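Local coordinates for protein putative S-adenosylmethionine-dependent methyltransferase (Bacteroides thetaiotaomicron, PDB 1WYZ) that is probably an RsmI-like methyltransferase that transfers methyl groups from S-adenosylmethionine, at residues A[123-134]-A[226-234]; A[151-160]-A[180-190]. All coordinates share one frame; numbering follows the deposited sequence.

Overall arrangement
Both contacts lie in the C-terminal domain, whose mixed five-stranded sheet carries helices on its two faces. Contact 1 lays helix 123-131 and the turn after it on one face of the central strand 228-233; contact 2 joins helices 150-165 and 178-188 on the opposite face. Their centres are about 16 Å apart, and alternate residues of the strand link them: Ile-229, Leu-231 and Tyr-233 face contact 1, while Phe-230 and Leu-232 face contact 2. Phe-230 CE2 lies 3.6 Å from Met-181 CG, and Leu-232 CD2 lies 4.0 Å from Ile-185 CG2. Along the chain, contact 2 is nested within the loop that contact 1 closes.

Contact 1: residues A[123-134]-A[226-234]; sequences SIILSVMASGFN and IPCIFLLYK
Phe-133 and Tyr-233 lie alongside each other, their side chains running in opposing senses, where helix 123-131 packs on the central strand of the mixed C-terminal sheet, an alpha/beta layer with the helix axis crossing the strand at -49°. Tyr-233 CB sits over the centre of the phenylalanine ring, 3.3 Å from its centroid, in a CH-pi contact. The two rings themselves meet obliquely, their planes 49° apart. Leu-231 CB lies in the plane of the Phe-133 ring, at its edge and 3.6 Å from CE2. With CG of Phe-133 placed beside its own backbone N (chi1 -67°), the ring drops from the turn onto the strand. Cutting the ring back to an alanine is likely to leave Tyr-233 CB with no aromatic face to lie on and to open a gap beside Leu-231 CB.

Beyond the aromatic pair, the helix presents a row of small serines to the strand. The two methyls of Leu-231 divide between them: CD1 lies against Ser-127 CB, while CD2 reaches Ser-131 OG at 3.6 Å and the backbone of Val-128. Farther along, Ile-229 CD1 meets Ser-123 CB, also at 3.6 Å. The hydroxyls of Ser-127 and Ser-131 turn back to their own segment. Ser-127 OG donates to Ser-123 O, which also accepts from Ser-127 N; Ser-131 OG donates to Val-128 O and takes the N-H of Phe-133 in an ST turn, fixing the chain just past Gly-132.

The other side of the helix packs on the second subunit, with Met-129 against Leu-7 of that chain. At the far end Asn-134 OD1 is held by Gln-136 N, and the asparagine amide stands nearly upright to the tyrosine ring, its ND2 giving Tyr-233 OH a weak hydrogen bond of 3.4 Å.

Contact 2: residues A[151-160]-A[180-190]; sequences RAKKLKTLEQ and KMIEDILQNCR
Leu-155 of helix 150-165 fits as a knob into a hole on helix 178-188 formed by Met-181, Asp-184, Ile-185 and Asn-188. The axes of the two helical segments cross at -60° and approach to 9.9 Å, on the face of the mixed sheet opposite helix 123-131. Leu-155 and Met-181 meet end-on, CD1 of the leucine 3.5 Å from CE of the selenomethionine, and the side chains of Leu-155, Met-181 and Ile-185 all rest on Phe-171 of the strand beneath.

Charged groups close one end of this packing. Arg-151 and Asp-184 form a salt bridge in which the guanidinium and carboxylate planes stand almost perpendicular. Arg-151 NH2 donates to the anti lone pair of Asp-184 OD2 at 2.6 Å, a bent bond with the oxygen tilted out of the guanidinium plane, and NE adds a weak bond to the same oxygen. Met-181 SE lies over one face of the guanidinium, while Lys-180 joins the network through its NZ to Asp-184. Glu-173 pairs with Arg-151 NH1, so the arginine probably has its charge balanced from two directions.

Hydrogen bonds to the backbone secure the other end, where helix 178-188 stops. Lys-156 NZ donates to Asn-188 O, 2.9 Å away and close to the line of the carbonyl bond. Glu-159 runs out straight, its CG opposite the backbone N (chi1 -175°), and carries its carboxylate across to the chain leaving the helix. There OE2, which Thr-193 OG1 also binds, receives Arg-190 N on its syn lone pair at 2.7 Å, the N-H...O angle being 161°.

Contact 1: residues A[123-134]-A[226-234]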
loop_
_atom_site.group_PDB
_atom_site.type_symbol
_atom_site.label_atom_id
_atom_site.label_comp_id
_atom_site.label_asym_id
_atom_site.label_seq_id
_atom_site.Cartn_x
_atom_site.Cartn_y
_atom_site.Cartn_z
ATOM N N SER A 123 -6.263 2.109 0.700
ATOM C CA SER A 123 -6.567 3.502 0.432
ATOM C C SER A 123 -5.262 4.284 0.433
ATOM O O SER A 123 -5.171 5.342 -0.173
ATOM C CB SER A 123 -7.521 4.051 1.494
ATOM O OG SER A 123 -7.014 3.814 2.782
ATOM N N ILE A 124 -4.247 3.756 1.110
ATOM C CA ILE A 124 -2.964 4.431 1.144
ATOM C C ILE A 124 -2.256 4.438 -0.217
ATOM O O ILE A 124 -1.937 5.516 -0.717
ATOM C CB ILE A 124 -2.048 3.826 2.232
ATOM C CG1 ILE A 124 -2.493 4.322 3.604
ATOM C CG2 ILE A 124 -0.592 4.260 2.020
ATOM C CD1 ILE A 124 -3.770 3.678 4.137
ATOM N N ILE A 125 -2.025 3.271 -0.832
ATOM C CA ILE A 125 -1.335 3.263 -2.135
ATOM C C ILE A 125 -2.231 3.715 -3.289
ATOM O O ILE A 125 -1.752 4.328 -4.240
ATOM C CB ILE A 125 -0.738 1.875 -2.517
ATOM C CG1 ILE A 125 -1.841 0.958 -3.032
ATOM C CG2 ILE A 125 -0.031 1.244 -1.315
ATOM C CD1 ILE A 125 -1.357 -0.248 -3.825
ATOM N N LEU A 126 -3.524 3.403 -3.216
ATOM C CA LEU A 126 -4.456 3.824 -4.255
ATOM C C LEU A 126 -4.459 5.354 -4.311
ATOM O O LEU A 126 -4.481 5.948 -5.400
ATOM C CB LEU A 126 -5.864 3.291 -3.961
ATOM C CG LEU A 126 -6.043 1.797 -4.277
ATOM C CD1 LEU A 126 -7.351 1.261 -3.687
ATOM C CD2 LEU A 126 -6.002 1.588 -5.799
ATOM N N SER A 127 -4.418 5.988 -3.136
ATOM C CA SER A 127 -4.400 7.454 -3.045
ATOM C C SER A 127 -3.141 8.019 -3.659
ATOM O O SER A 127 -3.199 8.915 -4.490
ATOM C CB SER A 127 -4.484 7.921 -1.587
ATOM O OG SER A 127 -5.821 7.875 -1.134
ATOM N N VAL A 128 -1.996 7.509 -3.229
ATOM C CA VAL A 128 -0.737 7.979 -3.778
ATOM C C VAL A 128 -0.827 7.938 -5.294
ATOM O O VAL A 128 -0.446 8.883 -5.970
ATOM C CB VAL A 128 0.438 7.092 -3.329
ATOM C CG1 VAL A 128 1.690 7.441 -4.120
ATOM C CG2 VAL A 128 0.688 7.290 -1.828
HETATM N N MSE A 129 -1.357 6.835 -5.811
HETATM C CA MSE A 129 -1.486 6.640 -7.242
HETATM C C MSE A 129 -2.318 7.696 -7.946
HETATM O O MSE A 129 -1.885 8.273 -8.950
HETATM C CB MSE A 129 -2.074 5.253 -7.528
HETATM C CG MSE A 129 -1.137 4.075 -7.247
HETATM SE SE MSE A 129 -2.053 2.355 -7.301
HETATM C CE MSE A 129 -2.806 2.489 -9.090
ATOM N N ALA A 130 -3.504 7.961 -7.415
ATOM C CA ALA A 130 -4.397 8.917 -8.040
ATOM C C ALA A 130 -4.072 10.364 -7.776
ATOM O O ALA A 130 -4.641 11.245 -8.431
ATOM C CB ALA A 130 -5.836 8.632 -7.630
ATOM N N SER A 131 -3.183 10.624 -6.821
ATOM C CA SER A 131 -2.835 12.005 -6.505
ATOM C C SER A 131 -1.787 12.529 -7.461
ATOM O O SER A 131 -1.755 13.720 -7.758
ATOM C CB SER A 131 -2.317 12.138 -5.065
ATOM O OG SER A 131 -1.054 11.509 -4.887
ATOM N N GLY A 132 -0.931 11.641 -7.950
ATOM C CA GLY A 132 0.122 12.078 -8.850
ATOM C C GLY A 132 1.315 12.582 -8.051
ATOM O O GLY A 132 2.250 13.178 -8.599
ATOM N N PHE A 133 1.270 12.355 -6.742
ATOM C CA PHE A 133 2.354 12.765 -5.867
ATOM C C PHE A 133 3.436 11.692 -5.874
ATOM O O PHE A 133 3.270 10.627 -6.483
ATOM C CB PHE A 133 1.853 12.958 -4.437
ATOM C CG PHE A 133 0.891 14.109 -4.273
ATOM C CD1 PHE A 133 0.953 15.211 -5.125
ATOM C CD2 PHE A 133 -0.026 14.125 -3.216
ATOM C CE1 PHE A 133 0.120 16.321 -4.922
ATOM C CE2 PHE A 133 -0.863 15.226 -3.004
ATOM C CZ PHE A 133 -0.791 16.330 -3.859
ATOM N N ASN A 134 4.540 11.979 -5.185
ATOM C CA ASN A 134 5.677 11.061 -5.094
ATOM C C ASN A 134 5.277 9.692 -4.556
ATOM O O ASN A 134 4.824 9.578 -3.418
ATOM C CB ASN A 134 6.737 11.652 -4.176
ATOM C CG ASN A 134 8.058 10.932 -4.279
ATOM O OD1 ASN A 134 8.110 9.736 -4.569
ATOM N ND2 ASN A 134 9.141 11.654 -4.031
ATOM N N ILE A 226 -18.749 11.605 5.174
ATOM C CA ILE A 226 -18.215 10.248 4.996
ATOM C C ILE A 226 -16.689 10.299 4.782
ATOM O O ILE A 226 -16.192 11.179 4.076
ATOM C CB ILE A 226 -18.903 9.552 3.798
ATOM C CG1 ILE A 226 -20.210 8.896 4.265
ATOM C CG2 ILE A 226 -17.962 8.542 3.157
ATOM C CD1 ILE A 226 -20.101 7.771 5.329
ATOM N N PRO A 227 -15.941 9.325 5.349
ATOM C CA PRO A 227 -14.474 9.164 5.310
ATOM C C PRO A 227 -13.641 9.301 4.030
ATOM O O PRO A 227 -14.068 8.927 2.937
ATOM C CB PRO A 227 -14.261 7.808 5.980
ATOM C CG PRO A 227 -15.474 7.062 5.607
ATOM C CD PRO A 227 -16.561 8.087 5.858
ATOM N N CYS A 228 -12.426 9.825 4.208
ATOM C CA CYS A 228 -11.468 10.045 3.118
ATOM C C CYS A 228 -10.031 10.169 3.646
ATOM O O CYS A 228 -9.808 10.179 4.852
ATOM C CB CYS A 228 -11.826 11.320 2.354
ATOM S SG CYS A 228 -11.781 12.809 3.359
ATOM N N ILE A 229 -9.061 10.264 2.738
ATOM C CA ILE A 229 -7.651 10.392 3.122
ATOM C C ILE A 229 -7.096 11.694 2.567
ATOM O O ILE A 229 -7.598 12.195 1.561
ATOM C CB ILE A 229 -6.771 9.258 2.540
ATOM C CG1 ILE A 229 -7.243 7.898 3.043
ATOM C CG2 ILE A 229 -5.313 9.487 2.915
ATOM C CD1 ILE A 229 -8.520 7.381 2.390
ATOM N N PHE A 230 -6.051 12.227 3.197
ATOM C CA PHE A 230 -5.454 13.467 2.723
ATOM C C PHE A 230 -3.972 13.308 2.392
ATOM O O PHE A 230 -3.232 12.626 3.102
ATOM C CB PHE A 230 -5.636 14.572 3.764
ATOM C CG PHE A 230 -7.074 14.931 4.021
ATOM C CD1 PHE A 230 -7.868 15.447 3.001
ATOM C CD2 PHE A 230 -7.645 14.736 5.283
ATOM C CE1 PHE A 230 -9.216 15.764 3.228
ATOM C CE2 PHE A 230 -8.998 15.051 5.525
ATOM C CZ PHE A 230 -9.777 15.564 4.492
ATOM N N LEU A 231 -3.540 13.941 1.304
ATOM C CA LEU A 231 -2.141 13.877 0.895
ATOM C C LEU A 231 -1.570 15.261 0.610
ATOM O O LEU A 231 -2.144 16.027 -0.155
ATOM C CB LEU A 231 -1.975 13.017 -0.356
ATOM C CG LEU A 231 -2.446 11.565 -0.312
ATOM C CD1 LEU A 231 -3.972 11.533 -0.438
ATOM C CD2 LEU A 231 -1.789 10.763 -1.453
ATOM N N LEU A 232 -0.430 15.565 1.224
ATOM C CA LEU A 232 0.253 16.844 1.043
ATOM C C LEU A 232 1.557 16.657 0.263
ATOM O O LEU A 232 2.387 15.823 0.631
ATOM C CB LEU A 232 0.600 17.468 2.408
ATOM C CG LEU A 232 -0.478 17.798 3.439
ATOM C CD1 LEU A 232 0.168 18.480 4.626
ATOM C CD2 LEU A 232 -1.520 18.716 2.819
ATOM N N TYR A 233 1.741 17.429 -0.805
ATOM C CA TYR A 233 2.970 17.347 -1.590
ATOM C C TYR A 233 3.318 18.726 -2.144
ATOM O O TYR A 233 2.563 19.666 -1.921
ATOM C CB TYR A 233 2.858 16.301 -2.693
ATOM C CG TYR A 233 4.215 15.844 -3.168
ATOM C CD1 TYR A 233 5.195 15.449 -2.256
ATOM C CD2 TYR A 233 4.544 15.869 -4.521
ATOM C CE1 TYR A 233 6.485 15.102 -2.684
ATOM C CE2 TYR A 233 5.815 15.526 -4.962
ATOM C CZ TYR A 233 6.786 15.144 -4.046
ATOM O OH TYR A 233 8.050 14.825 -4.495
ATOM N N LYS A 234 4.430 18.847 -2.876
ATOM C CA LYS A 234 4.912 20.157 -3.344
ATOM C C LYS A 234 4.396 20.998 -4.518
ATOM O O LYS A 234 4.069 22.174 -4.306
ATOM C CB LYS A 234 6.439 20.125 -3.439
ATOM C CG LYS A 234 7.034 18.890 -4.052
ATOM C CD LYS A 234 8.547 19.034 -4.053
ATOM C CE LYS A 234 9.247 17.811 -4.611
ATOM N NZ LYS A 234 10.703 18.080 -4.775
#

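Contact 2: residues A[151-160]-A[180-190]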
loop_
_atom_site.group_PDB
_atom_site.type_symbol
_atom_site.label_atom_id
_atom_site.label_comp_id
_atom_site.label_asym_id
_atom_site.label_seq_id
_atom_site.Cartn_x
_atom_site.Cartn_y
_atom_site.Cartn_z
ATOM N N ARG A 151 -2.431 20.279 16.372
ATOM C CA ARG A 151 -2.762 19.825 15.029
ATOM C C ARG A 151 -2.111 20.738 14.001
ATOM O O ARG A 151 -1.769 20.314 12.898
ATOM C CB ARG A 151 -4.281 19.806 14.842
ATOM C CG ARG A 151 -4.719 19.165 13.545
ATOM C CD ARG A 151 -6.036 18.454 13.713
ATOM N NE ARG A 151 -7.087 19.077 12.923
ATOM C CZ ARG A 151 -8.312 18.582 12.793
ATOM N NH1 ARG A 151 -8.646 17.452 13.410
ATOM N NH2 ARG A 151 -9.195 19.204 12.027
ATOM N N ALA A 152 -1.942 22.002 14.369
ATOM C CA ALA A 152 -1.307 22.964 13.486
ATOM C C ALA A 152 0.186 22.667 13.479
ATOM O O ALA A 152 0.848 22.795 12.456
ATOM C CB ALA A 152 -1.563 24.371 13.983
ATOM N N LYS A 153 0.711 22.269 14.636
ATOM C CA LYS A 153 2.124 21.944 14.745
ATOM C C LYS A 153 2.413 20.784 13.812
ATOM O O LYS A 153 3.345 20.830 13.014
ATOM C CB LYS A 153 2.494 21.533 16.177
ATOM C CG LYS A 153 2.720 22.687 17.151
ATOM C CD LYS A 153 3.428 22.210 18.419
ATOM C CE LYS A 153 4.847 21.716 18.130
ATOM N NZ LYS A 153 5.774 22.818 17.743
ATOM N N LYS A 154 1.589 19.748 13.919
ATOM C CA LYS A 154 1.746 18.550 13.110
ATOM C C LYS A 154 1.693 18.857 11.614
ATOM O O LYS A 154 2.625 18.517 10.883
ATOM C CB LYS A 154 0.678 17.514 13.495
ATOM C CG LYS A 154 0.944 16.103 12.997
ATOM C CD LYS A 154 2.317 15.625 13.430
ATOM C CE LYS A 154 2.435 14.124 13.272
ATOM N NZ LYS A 154 2.078 13.728 11.889
ATOM N N LEU A 155 0.619 19.501 11.159
ATOM C CA LEU A 155 0.473 19.856 9.741
ATOM C C LEU A 155 1.696 20.634 9.272
ATOM O O LEU A 155 2.232 20.384 8.192
ATOM C CB LEU A 155 -0.779 20.721 9.521
ATOM C CG LEU A 155 -2.151 20.106 9.827
ATOM C CD1 LEU A 155 -3.216 21.194 9.920
ATOM C CD2 LEU A 155 -2.493 19.087 8.749
ATOM N N LYS A 156 2.138 21.572 10.101
ATOM C CA LYS A 156 3.285 22.414 9.787
ATOM C C LYS A 156 4.573 21.595 9.618
ATOM O O LYS A 156 5.377 21.876 8.729
ATOM C CB LYS A 156 3.460 23.451 10.898
ATOM C CG LYS A 156 4.053 24.770 10.447
ATOM C CD LYS A 156 3.071 25.573 9.604
ATOM C CE LYS A 156 3.663 26.932 9.217
ATOM N NZ LYS A 156 2.787 27.685 8.273
ATOM N N THR A 157 4.753 20.581 10.468
ATOM C CA THR A 157 5.940 19.728 10.424
ATOM C C THR A 157 5.877 18.787 9.237
ATOM O O THR A 157 6.878 18.572 8.551
ATOM C CB THR A 157 6.093 18.882 11.717
ATOM O OG1 THR A 157 6.041 19.736 12.865
ATOM C CG2 THR A 157 7.430 18.161 11.722
ATOM N N LEU A 158 4.704 18.210 8.998
ATOM C CA LEU A 158 4.540 17.310 7.862
ATOM C C LEU A 158 4.935 18.087 6.618
ATOM O O LEU A 158 5.769 17.636 5.822
ATOM C CB LEU A 158 3.085 16.860 7.743
ATOM C CG LEU A 158 2.674 15.471 8.231
ATOM C CD1 LEU A 158 3.468 15.051 9.456
ATOM C CD2 LEU A 158 1.186 15.500 8.547
ATOM N N GLU A 159 4.344 19.276 6.484
ATOM C CA GLU A 159 4.593 20.154 5.343
ATOM C C GLU A 159 6.082 20.457 5.166
ATOM O O GLU A 159 6.605 20.401 4.050
ATOM C CB GLU A 159 3.788 21.452 5.492
ATOM C CG GLU A 159 3.890 22.389 4.291
ATOM C CD GLU A 159 2.927 23.574 4.360
ATOM O OE1 GLU A 159 2.785 24.174 5.451
ATOM O OE2 GLU A 159 2.326 23.916 3.313
ATOM N N GLN A 160 6.772 20.758 6.263
ATOM C CA GLN A 160 8.198 21.052 6.170
ATOM C C GLN A 160 8.948 19.821 5.645
ATOM O O GLN A 160 9.841 19.942 4.802
ATOM C CB GLN A 160 8.747 21.505 7.534
ATOM C CG GLN A 160 8.318 22.931 7.912
ATOM C CD GLN A 160 8.635 23.298 9.357
ATOM O OE1 GLN A 160 8.310 22.548 10.280
ATOM N NE2 GLN A 160 9.258 24.456 9.560
ATOM N N LYS A 180 -13.741 20.104 9.195
ATOM C CA LYS A 180 -12.949 20.894 10.127
ATOM C C LYS A 180 -11.463 20.746 9.808
ATOM O O LYS A 180 -10.666 21.646 10.079
ATOM C CB LYS A 180 -13.224 20.469 11.574
ATOM C CG LYS A 180 -12.530 21.350 12.620
ATOM C CD LYS A 180 -13.011 22.796 12.548
ATOM C CE LYS A 180 -12.318 23.668 13.587
ATOM N NZ LYS A 180 -10.860 23.808 13.322
HETATM N N MSE A 181 -11.101 19.607 9.224
HETATM C CA MSE A 181 -9.712 19.349 8.856
HETATM C C MSE A 181 -9.311 20.193 7.647
HETATM O O MSE A 181 -8.304 20.895 7.703
HETATM C CB MSE A 181 -9.497 17.863 8.553
HETATM C CG MSE A 181 -8.091 17.529 8.044
HETATM SE SE MSE A 181 -6.667 17.666 9.376
HETATM C CE MSE A 181 -6.140 19.501 9.146
ATOM N N ILE A 182 -10.090 20.147 6.565
ATOM C CA ILE A 182 -9.743 20.945 5.396
ATOM C C ILE A 182 -9.574 22.409 5.798
ATOM O O ILE A 182 -8.693 23.105 5.288
ATOM C CB ILE A 182 -10.799 20.820 4.248
ATOM C CG1 ILE A 182 -12.203 21.157 4.762
ATOM C CG2 ILE A 182 -10.757 19.418 3.644
ATOM C CD1 ILE A 182 -12.532 22.636 4.758
ATOM N N GLU A 183 -10.405 22.870 6.727
ATOM C CA GLU A 183 -10.319 24.243 7.206
ATOM C C GLU A 183 -8.952 24.415 7.840
ATOM O O GLU A 183 -8.288 25.420 7.615
ATOM C CB GLU A 183 -11.413 24.536 8.245
ATOM C CG GLU A 183 -11.265 25.880 8.960
ATOM C CD GLU A 183 -11.589 27.076 8.068
ATOM O OE1 GLU A 183 -11.440 26.962 6.827
ATOM O OE2 GLU A 183 -11.978 28.136 8.616
ATOM N N ASP A 184 -8.527 23.427 8.622
ATOM C CA ASP A 184 -7.218 23.496 9.274
ATOM C C ASP A 184 -6.027 23.454 8.305
ATOM O O ASP A 184 -5.037 24.175 8.496
ATOM C CB ASP A 184 -7.062 22.381 10.313
ATOM C CG ASP A 184 -7.833 22.661 11.586
ATOM O OD1 ASP A 184 -7.809 23.816 12.052
ATOM O OD2 ASP A 184 -8.456 21.722 12.126
ATOM N N ILE A 185 -6.125 22.618 7.273
ATOM C CA ILE A 185 -5.053 22.497 6.300
ATOM C C ILE A 185 -4.802 23.814 5.569
ATOM O O ILE A 185 -3.652 24.244 5.421
ATOM C CB ILE A 185 -5.367 21.372 5.282
ATOM C CG1 ILE A 185 -5.495 20.045 6.033
ATOM C CG2 ILE A 185 -4.263 21.281 4.222
ATOM C CD1 ILE A 185 -4.230 19.326 6.362
ATOM N N LEU A 186 -5.879 24.470 5.145
ATOM C CA LEU A 186 -5.770 25.728 4.412
ATOM C C LEU A 186 -5.456 26.952 5.271
ATOM O O LEU A 186 -5.102 28.014 4.749
ATOM C CB LEU A 186 -7.040 25.958 3.592
ATOM C CG LEU A 186 -8.379 25.977 4.333
ATOM C CD1 LEU A 186 -8.603 27.355 4.957
ATOM C CD2 LEU A 186 -9.503 25.647 3.346
ATOM N N GLN A 187 -5.582 26.812 6.584
ATOM C CA GLN A 187 -5.256 27.919 7.468
ATOM C C GLN A 187 -3.770 27.867 7.807
ATOM O O GLN A 187 -3.084 28.888 7.778
ATOM C CB GLN A 187 -6.069 27.855 8.760
ATOM C CG GLN A 187 -7.542 28.113 8.561
ATOM C CD GLN A 187 -7.796 29.483 7.995
ATOM O OE1 GLN A 187 -8.821 29.722 7.363
ATOM N NE2 GLN A 187 -6.861 30.400 8.223
ATOM N N ASN A 188 -3.274 26.667 8.093
ATOM C CA ASN A 188 -1.873 26.469 8.472
ATOM C C ASN A 188 -0.861 26.150 7.368
ATOM O O ASN A 188 0.337 26.379 7.546
ATOM C CB ASN A 188 -1.782 25.374 9.538
ATOM C CG ASN A 188 -2.760 25.586 10.669
ATOM O OD1 ASN A 188 -3.901 25.118 10.614
ATOM N ND2 ASN A 188 -2.331 26.312 11.695
ATOM N N CYS A 189 -1.323 25.626 6.238
ATOM C CA CYS A 189 -0.406 25.275 5.161
ATOM C C CYS A 189 -0.159 26.396 4.170
ATOM O O CYS A 189 -0.949 27.340 4.077
ATOM C CB CYS A 189 -0.906 24.028 4.435
ATOM S SG CYS A 189 -0.797 22.521 5.466
ATOM N N ARG A 190 0.952 26.288 3.438
ATOM C CA ARG A 190 1.334 27.291 2.451
ATOM C C ARG A 190 0.364 27.300 1.293
ATOM O O ARG A 190 -0.274 26.295 0.997
ATOM C CB ARG A 190 2.726 27.012 1.872
ATOM C CG ARG A 190 3.884 27.019 2.846
ATOM C CD ARG A 190 5.179 27.058 2.057
ATOM N NE ARG A 190 6.306 26.597 2.857
ATOM C CZ ARG A 190 6.397 25.372 3.369
ATOM N NH1 ARG A 190 5.421 24.499 3.156
ATOM N NH2 ARG A 190 7.456 25.020 4.089
#